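Local structure of DNA repair protein RECN (4ABX) at residues P143-E146 / D147-E150; G70-G73 / E74-A78; Q104-A107 / G108-D112. The protein may take part in recombinational repair of damaged DNA, as an ATP-binding, SMC-like protein of the RecN family whose coiled-coil domain makes up this chain. All blocks are in the same frame, centred on the assembly; numbering follows the deposited sequence. Where two conformers were deposited one is given.

In the fold
All three contacts are local, each between residues close in sequence, at the start of a helix in interaction 1 and one turn apart along a helix in the other two. Interaction 1 starts helix 145-169 and is largely a surface contact: a carboxylate and a hydroxyl take up backbone N-H groups, and only Leu145 and Val148 turn inward. Interactions 2 and 3 lie on the other side of the chain's centre, in helices 68-83 and 87-115, their centres about 19 Å apart. Both have an apolar side against the second subunit: Leu71, Ile72 and Ala75 in one, Ile106 and Leu110 in the other. Arg77 bonds to a water, whereas Arg111 pairs outside its segments, with Asp63 of helix 33-63.

Interaction 1: P143-E146 / D147-E150; sequences PTLE and DVVE
Thr144 and Asp147 meet where the chain, after the cis peptide before Pro143, turns into helix 145-169, and the first i to i+4 backbone bond, Val148 N to Thr144 O, spans 3.0 Å. The Thr144 side chain reaches forward to the first turn: OG1 sits between its own backbone N and carbonyl carbon (chi1 67°) and accepts from Asp147 N at 3.3 Å. In return Asp147 OD2 takes Thr144 N at 3.1 Å on its anti lone pair, with a nearly straight N-H...O angle of 165°. This reciprocal pair is a capping box, with Thr144 as N-cap. The Thr144 hydroxyl also donates to Asp147 OD2 over 2.9 Å, arriving from above the carboxylate plane, so two donors of one residue grip a single oxygen. Pro143 CD packs against the same OD2 at 3.0 Å. An alanine in place of Asp147 would probably leave Thr144 N and OG1 without their shared acceptor and the hydroxyl freer to turn. On the inner side Val148 CG2 lies 3.2 Å from Thr144 O, while Leu145 and Val148 pack on helix 121-141, Leu145 against Leu134 and Lys138, Val148 against Leu137 and Tyr141.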
loop_
_atom_site.group_PDB
_atom_site.type_symbol
_atom_site.label_atom_id
_atom_site.label_comp_id
_atom_site.label_asym_id
_atom_site.label_seq_id
_atom_site.Cartn_x
_atom_site.Cartn_y
_atom_site.Cartn_z
ATOM N N PRO A 143 8.986 -42.044 -32.199
ATOM C CA PRO A 143 8.363 -41.130 -31.223
ATOM C C PRO A 143 8.431 -41.541 -29.748
ATOM O O PRO A 143 8.568 -40.669 -28.891
ATOM C CB PRO A 143 6.887 -41.086 -31.658
ATOM C CG PRO A 143 6.805 -41.833 -32.968
ATOM C CD PRO A 143 7.976 -42.752 -33.005
ATOM N N THR A 144 8.307 -42.828 -29.445
ATOM C CA THR A 144 8.272 -43.276 -28.052
ATOM C C THR A 144 9.607 -43.891 -27.650
ATOM O O THR A 144 10.434 -44.188 -28.509
ATOM C CB THR A 144 7.163 -44.319 -27.825
ATOM O OG1 THR A 144 7.490 -45.520 -28.535
ATOM C CG2 THR A 144 5.816 -43.791 -28.316
ATOM N N LEU A 145 9.812 -44.085 -26.349
ATOM C CA LEU A 145 11.038 -44.713 -25.865
ATOM C C LEU A 145 11.157 -46.135 -26.397
ATOM O O LEU A 145 12.261 -46.621 -26.640
ATOM C CB LEU A 145 11.108 -44.715 -24.336
ATOM C CG LEU A 145 11.248 -43.335 -23.677
ATOM C CD1 LEU A 145 11.357 -43.473 -22.165
ATOM C CD2 LEU A 145 12.457 -42.580 -24.253
ATOM N N GLU A 146 10.020 -46.800 -26.572
ATOM C CA GLU A 146 10.010 -48.112 -27.211
ATOM C C GLU A 146 10.657 -48.025 -28.594
ATOM O O GLU A 146 11.513 -48.842 -28.937
ATOM C CB GLU A 146 8.583 -48.665 -27.334
ATOM C CG GLU A 146 7.961 -49.167 -26.031
ATOM C CD GLU A 146 7.205 -48.085 -25.258
ATOM O OE1 GLU A 146 7.484 -46.877 -25.450
ATOM O OE2 GLU A 146 6.326 -48.449 -24.445
ATOM N N ASP A 147 10.238 -47.039 -29.387
ATOM C CA ASP A 147 10.803 -46.838 -30.721
ATOM C C ASP A 147 12.301 -46.577 -30.644
ATOM O O ASP A 147 13.069 -47.077 -31.468
ATOM C CB ASP A 147 10.114 -45.676 -31.448
ATOM C CG ASP A 147 8.669 -45.978 -31.803
ATOM O OD1 ASP A 147 8.414 -46.974 -32.518
ATOM O OD2 ASP A 147 7.782 -45.216 -31.357
ATOM N N VAL A 148 12.712 -45.782 -29.658
ATOM C CA VAL A 148 14.121 -45.445 -29.484
ATOM C C VAL A 148 14.959 -46.691 -29.201
ATOM O O VAL A 148 16.051 -46.866 -29.752
ATOM C CB VAL A 148 14.329 -44.446 -28.327
ATOM C CG1 VAL A 148 15.803 -44.100 -28.181
ATOM C CG2 VAL A 148 13.498 -43.183 -28.545
ATOM N N VAL A 149 14.452 -47.549 -28.323
ATOM C CA VAL A 149 15.164 -48.771 -27.968
ATOM C C VAL A 149 15.266 -49.683 -29.189
ATOM O O VAL A 149 16.332 -50.240 -29.478
ATOM C CB VAL A 149 14.477 -49.505 -26.799
ATOM C CG1 VAL A 149 15.031 -50.922 -26.652
ATOM C CG2 VAL A 149 14.643 -48.710 -25.504
ATOM N N GLU A 150 14.155 -49.821 -29.907
ATOM C CA GLU A 150 14.132 -50.598 -31.141
ATOM C C GLU A 150 15.132 -50.047 -32.162
ATOM O O GLU A 150 15.885 -50.810 -32.784
ATOM C CB GLU A 150 12.716 -50.621 -31.730
ATOM C CG GLU A 150 12.607 -51.278 -33.100
ATOM C CD GLU A 150 12.850 -52.778 -33.064
ATOM O OE1 GLU A 150 12.867 -53.358 -31.956
ATOM O OE2 GLU A 150 13.020 -53.378 -34.148
#

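Interaction 2: G70-G73 / E74-A78; sequences GLIG and EAVRA
Arg77 folds back over the preceding turn of helix 68-83 and lays its guanidinium flat above the Gly73 carbonyl. A bend at chi3 (-69°) returns the group toward the backbone, and Gly73 O lies beneath the centre of one face, 3.6 Å from Arg77 CZ. This is contact through the face, while the same oxygen accepts from Arg77 N at 3.1 Å. Gly73 has no side chain, and the guanidinium rests directly over its peptide. Arg77 NH2 reaches one turn further by donating to a water at 2.9 Å; the link from this water to Gly70 O is unusually short (2.5 Å) and so less certain. The Gly70 carbonyl also accepts from Glu74 N. Glu74 is extended beyond CG, with CG 3.4 Å from Gly70 O. Its side chain lies alongside that of Leu71, both pointing the same way, and Glu74 OE2 comes 3.9 Å from Leu71 CD2. On another face of the helix Ile72 and Val76, one turn apart, meet methyl to methyl, CG2 to CG2 at 4.4 Å, and Val76 CG2 also closes on Ile72 O. This apolar flank faces helix 87-115, where Ile72, Ala75 and Val76 all rest on Leu96. The second subunit packs beside it: Leu71 meets Leu71 of that chain, Ile72 its Ala68, Glu74 its Leu60 and Ala75 its Leu61.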
loop_
_atom_site.group_PDB
_atom_site.type_symbol
_atom_site.label_atom_id
_atom_site.label_comp_id
_atom_site.label_asym_id
_atom_site.label_seq_id
_atom_site.Cartn_x
_atom_site.Cartn_y
_atom_site.Cartn_z
ATOM N N GLY A 70 2.742 -1.324 5.667
ATOM C CA GLY A 70 3.336 -0.004 5.790
ATOM C C GLY A 70 2.379 1.104 5.400
ATOM O O GLY A 70 2.295 2.128 6.073
ATOM N N LEU A 71 1.644 0.907 4.309
ATOM C CA LEU A 71 0.688 1.923 3.869
ATOM C C LEU A 71 -0.500 2.042 4.813
ATOM O O LEU A 71 -0.972 3.145 5.098
ATOM C CB LEU A 71 0.219 1.656 2.439
ATOM C CG LEU A 71 1.345 1.785 1.416
ATOM C CD1 LEU A 71 0.819 1.541 0.012
ATOM C CD2 LEU A 71 1.996 3.157 1.523
ATOM N N ILE A 72 -0.988 0.908 5.299
ATOM C CA ILE A 72 -2.074 0.918 6.267
ATOM C C ILE A 72 -1.645 1.695 7.513
ATOM O O ILE A 72 -2.413 2.483 8.062
ATOM C CB ILE A 72 -2.516 -0.517 6.640
ATOM C CG1 ILE A 72 -3.053 -1.245 5.402
ATOM C CG2 ILE A 72 -3.572 -0.492 7.744
ATOM C CD1 ILE A 72 -3.536 -2.673 5.680
ATOM N N GLY A 73 -0.407 1.471 7.945
ATOM C CA GLY A 73 0.148 2.156 9.097
ATOM C C GLY A 73 0.208 3.660 8.914
ATOM O O GLY A 73 -0.089 4.413 9.839
ATOM N N GLU A 74 0.599 4.101 7.721
ATOM C CA GLU A 74 0.630 5.529 7.421
ATOM C C GLU A 74 -0.774 6.110 7.510
ATOM O O GLU A 74 -0.973 7.191 8.064
ATOM C CB GLU A 74 1.220 5.792 6.033
ATOM C CG GLU A 74 2.703 5.499 5.923
ATOM C CD GLU A 74 3.263 5.829 4.550
ATOM O OE1 GLU A 74 2.804 6.818 3.936
ATOM O OE2 GLU A 74 4.158 5.093 4.083
ATOM N N ALA A 75 -1.740 5.378 6.965
ATOM C CA ALA A 75 -3.142 5.786 6.978
ATOM C C ALA A 75 -3.687 5.868 8.399
ATOM O O ALA A 75 -4.490 6.743 8.712
ATOM C CB ALA A 75 -3.992 4.813 6.142
ATOM N N VAL A 76 -3.271 4.933 9.248
ATOM C CA VAL A 76 -3.673 4.971 10.645
ATOM C C VAL A 76 -3.159 6.249 11.297
ATOM O O VAL A 76 -3.889 6.923 12.013
ATOM C CB VAL A 76 -3.177 3.743 11.432
ATOM C CG1 VAL A 76 -3.326 3.982 12.934
ATOM C CG2 VAL A 76 -3.947 2.491 10.999
ATOM N N ARG A 77 -1.898 6.581 11.044
ATOM C CA ARG A 77 -1.321 7.799 11.603
ATOM C C ARG A 77 -1.984 9.067 11.044
ATOM O O ARG A 77 -2.191 10.038 11.768
ATOM C CB ARG A 77 0.196 7.823 11.400
ATOM C CG ARG A 77 0.924 6.771 12.235
ATOM C CD ARG A 77 2.437 6.937 12.179
ATOM N NE ARG A 77 2.975 6.618 10.861
ATOM C CZ ARG A 77 3.351 5.401 10.479
ATOM N NH1 ARG A 77 3.248 4.378 11.320
ATOM N NH2 ARG A 77 3.832 5.205 9.257
ATOM N N ALA A 78 -2.326 9.043 9.761
ATOM C CA ALA A 78 -3.022 10.162 9.132
ATOM C C ALA A 78 -4.357 10.455 9.819
ATOM O O ALA A 78 -4.821 11.593 9.835
ATOM C CB ALA A 78 -3.233 9.887 7.649
HETATM O O HOH W 1 3.703 2.587 8.092
#

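Interaction 3: Q104-A107 / G108-D112; sequences QAIA and GELRD
Ile106 and Leu110, one turn apart on helix 87-115, form the close-packed side of this contact. Their side chains lie alongside each other and point the same way, with Ile106 CG2 4.0 Å from Leu110 CD1. Ile106 presents that methyl because CG2 stands anti to its backbone N, with CG1 beside the N instead. Leu110 also folds down over the Ile106 carbonyl: its CG approaches Ile106 O to 3.3 Å, and the same oxygen accepts from Leu110 N at 3.0 Å with an N-H...O angle of 165°. The backbone ladder continues on both flanks, from Glu109 N to Ala105 O and from Arg111 N to Ala107 O. In the coiled-coil domain of this SMC-like protein, the packed side is buried between helices: Ile106 rests on Leu61, Ala107 on Ser62 and Leu110 on Val58 of helix 33-63, while Glu95 of the second subunit meets Ile106 and Leu92 of that subunit meets Leu110. The side through Gln104, Ala105 and Glu109 is looser and exposed. Here Gln104 O accepts from Gly108 N at 2.9 Å. Glu109 bends at chi2 (93°), and its OE1 comes no nearer to Ala105 O than 4.0 Å; Leu92 of the second subunit touches Glu109 at the border of this side. Between the two sides, Arg111 sets CB 3.5 Å from Ala107 O, then carries its guanidinium to helix 33-63, where NH1 forms a salt bridge with Asp63.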
loop_
_atom_site.group_PDB
_atom_site.type_symbol
_atom_site.label_atom_id
_atom_site.label_comp_id
_atom_site.label_asym_id
_atom_site.label_seq_id
_atom_site.Cartn_x
_atom_site.Cartn_y
_atom_site.Cartn_z
ATOM N N GLN A 104 -0.913 -8.398 8.881
ATOM C CA GLN A 104 0.361 -8.817 9.448
ATOM C C GLN A 104 0.316 -10.287 9.847
ATOM O O GLN A 104 1.266 -11.036 9.615
ATOM C CB GLN A 104 0.723 -7.936 10.647
ATOM C CG GLN A 104 0.933 -6.472 10.275
ATOM C CD GLN A 104 1.168 -5.578 11.478
ATOM O OE1 GLN A 104 0.516 -5.721 12.513
ATOM N NE2 GLN A 104 2.105 -4.645 11.345
ATOM N N ALA A 105 -0.802 -10.695 10.439
ATOM C CA ALA A 105 -0.994 -12.081 10.842
ATOM C C ALA A 105 -0.928 -12.983 9.613
ATOM O O ALA A 105 -0.256 -14.019 9.617
ATOM C CB ALA A 105 -2.325 -12.247 11.570
ATOM N N ILE A 106 -1.611 -12.570 8.549
ATOM C CA ILE A 106 -1.604 -13.330 7.305
ATOM C C ILE A 106 -0.195 -13.422 6.716
ATOM O O ILE A 106 0.228 -14.488 6.267
ATOM C CB ILE A 106 -2.572 -12.734 6.276
ATOM C CG1 ILE A 106 -4.021 -12.983 6.714
ATOM C CG2 ILE A 106 -2.320 -13.336 4.899
ATOM C CD1 ILE A 106 -5.037 -12.196 5.902
ATOM N N ALA A 107 0.532 -12.308 6.736
ATOM C CA ALA A 107 1.909 -12.303 6.256
ATOM C C ALA A 107 2.784 -13.259 7.070
ATOM O O ALA A 107 3.705 -13.880 6.538
ATOM C CB ALA A 107 2.483 -10.883 6.282
ATOM N N GLY A 108 2.489 -13.379 8.361
ATOM C CA GLY A 108 3.200 -14.309 9.225
ATOM C C GLY A 108 2.966 -15.770 8.870
ATOM O O GLY A 108 3.905 -16.571 8.834
ATOM N N GLU A 109 1.712 -16.125 8.608
ATOM C CA GLU A 109 1.380 -17.498 8.236
ATOM C C GLU A 109 1.981 -17.862 6.881
ATOM O O GLU A 109 2.453 -18.990 6.672
ATOM C CB GLU A 109 -0.130 -17.706 8.210
ATOM C CG GLU A 109 -0.609 -18.805 9.145
ATOM C CD GLU A 109 -1.004 -18.271 10.504
ATOM O OE1 GLU A 109 -2.003 -17.528 10.575
ATOM O OE2 GLU A 109 -0.315 -18.585 11.496
ATOM N N LEU A 110 1.954 -16.905 5.961
ATOM C CA LEU A 110 2.570 -17.092 4.655
ATOM C C LEU A 110 4.063 -17.364 4.792
ATOM O O LEU A 110 4.608 -18.238 4.118
ATOM C CB LEU A 110 2.332 -15.868 3.771
ATOM C CG LEU A 110 0.889 -15.675 3.301
ATOM C CD1 LEU A 110 0.732 -14.352 2.553
ATOM C CD2 LEU A 110 0.437 -16.851 2.434
ATOM N N ARG A 111 4.724 -16.606 5.660
ATOM C CA ARG A 111 6.149 -16.800 5.893
ATOM C C ARG A 111 6.403 -18.214 6.404
ATOM O O ARG A 111 7.397 -18.840 6.047
ATOM C CB ARG A 111 6.679 -15.767 6.889
ATOM C CG ARG A 111 8.185 -15.585 6.850
ATOM C CD ARG A 111 8.661 -14.671 7.968
ATOM N NE ARG A 111 7.878 -13.439 8.061
ATOM C CZ ARG A 111 8.119 -12.343 7.347
ATOM N NH1 ARG A 111 9.120 -12.322 6.478
ATOM N NH2 ARG A 111 7.358 -11.268 7.501
ATOM N N ASP A 112 5.496 -18.710 7.242
ATOM C CA ASP A 112 5.574 -20.082 7.737
ATOM C C ASP A 112 5.428 -21.097 6.606
ATOM O O ASP A 112 6.115 -22.116 6.593
ATOM C CB ASP A 112 4.516 -20.342 8.815
ATOM C CG ASP A 112 4.864 -19.699 10.144
ATOM O OD1 ASP A 112 6.034 -19.300 10.327
ATOM O OD2 ASP A 112 3.969 -19.598 11.011
#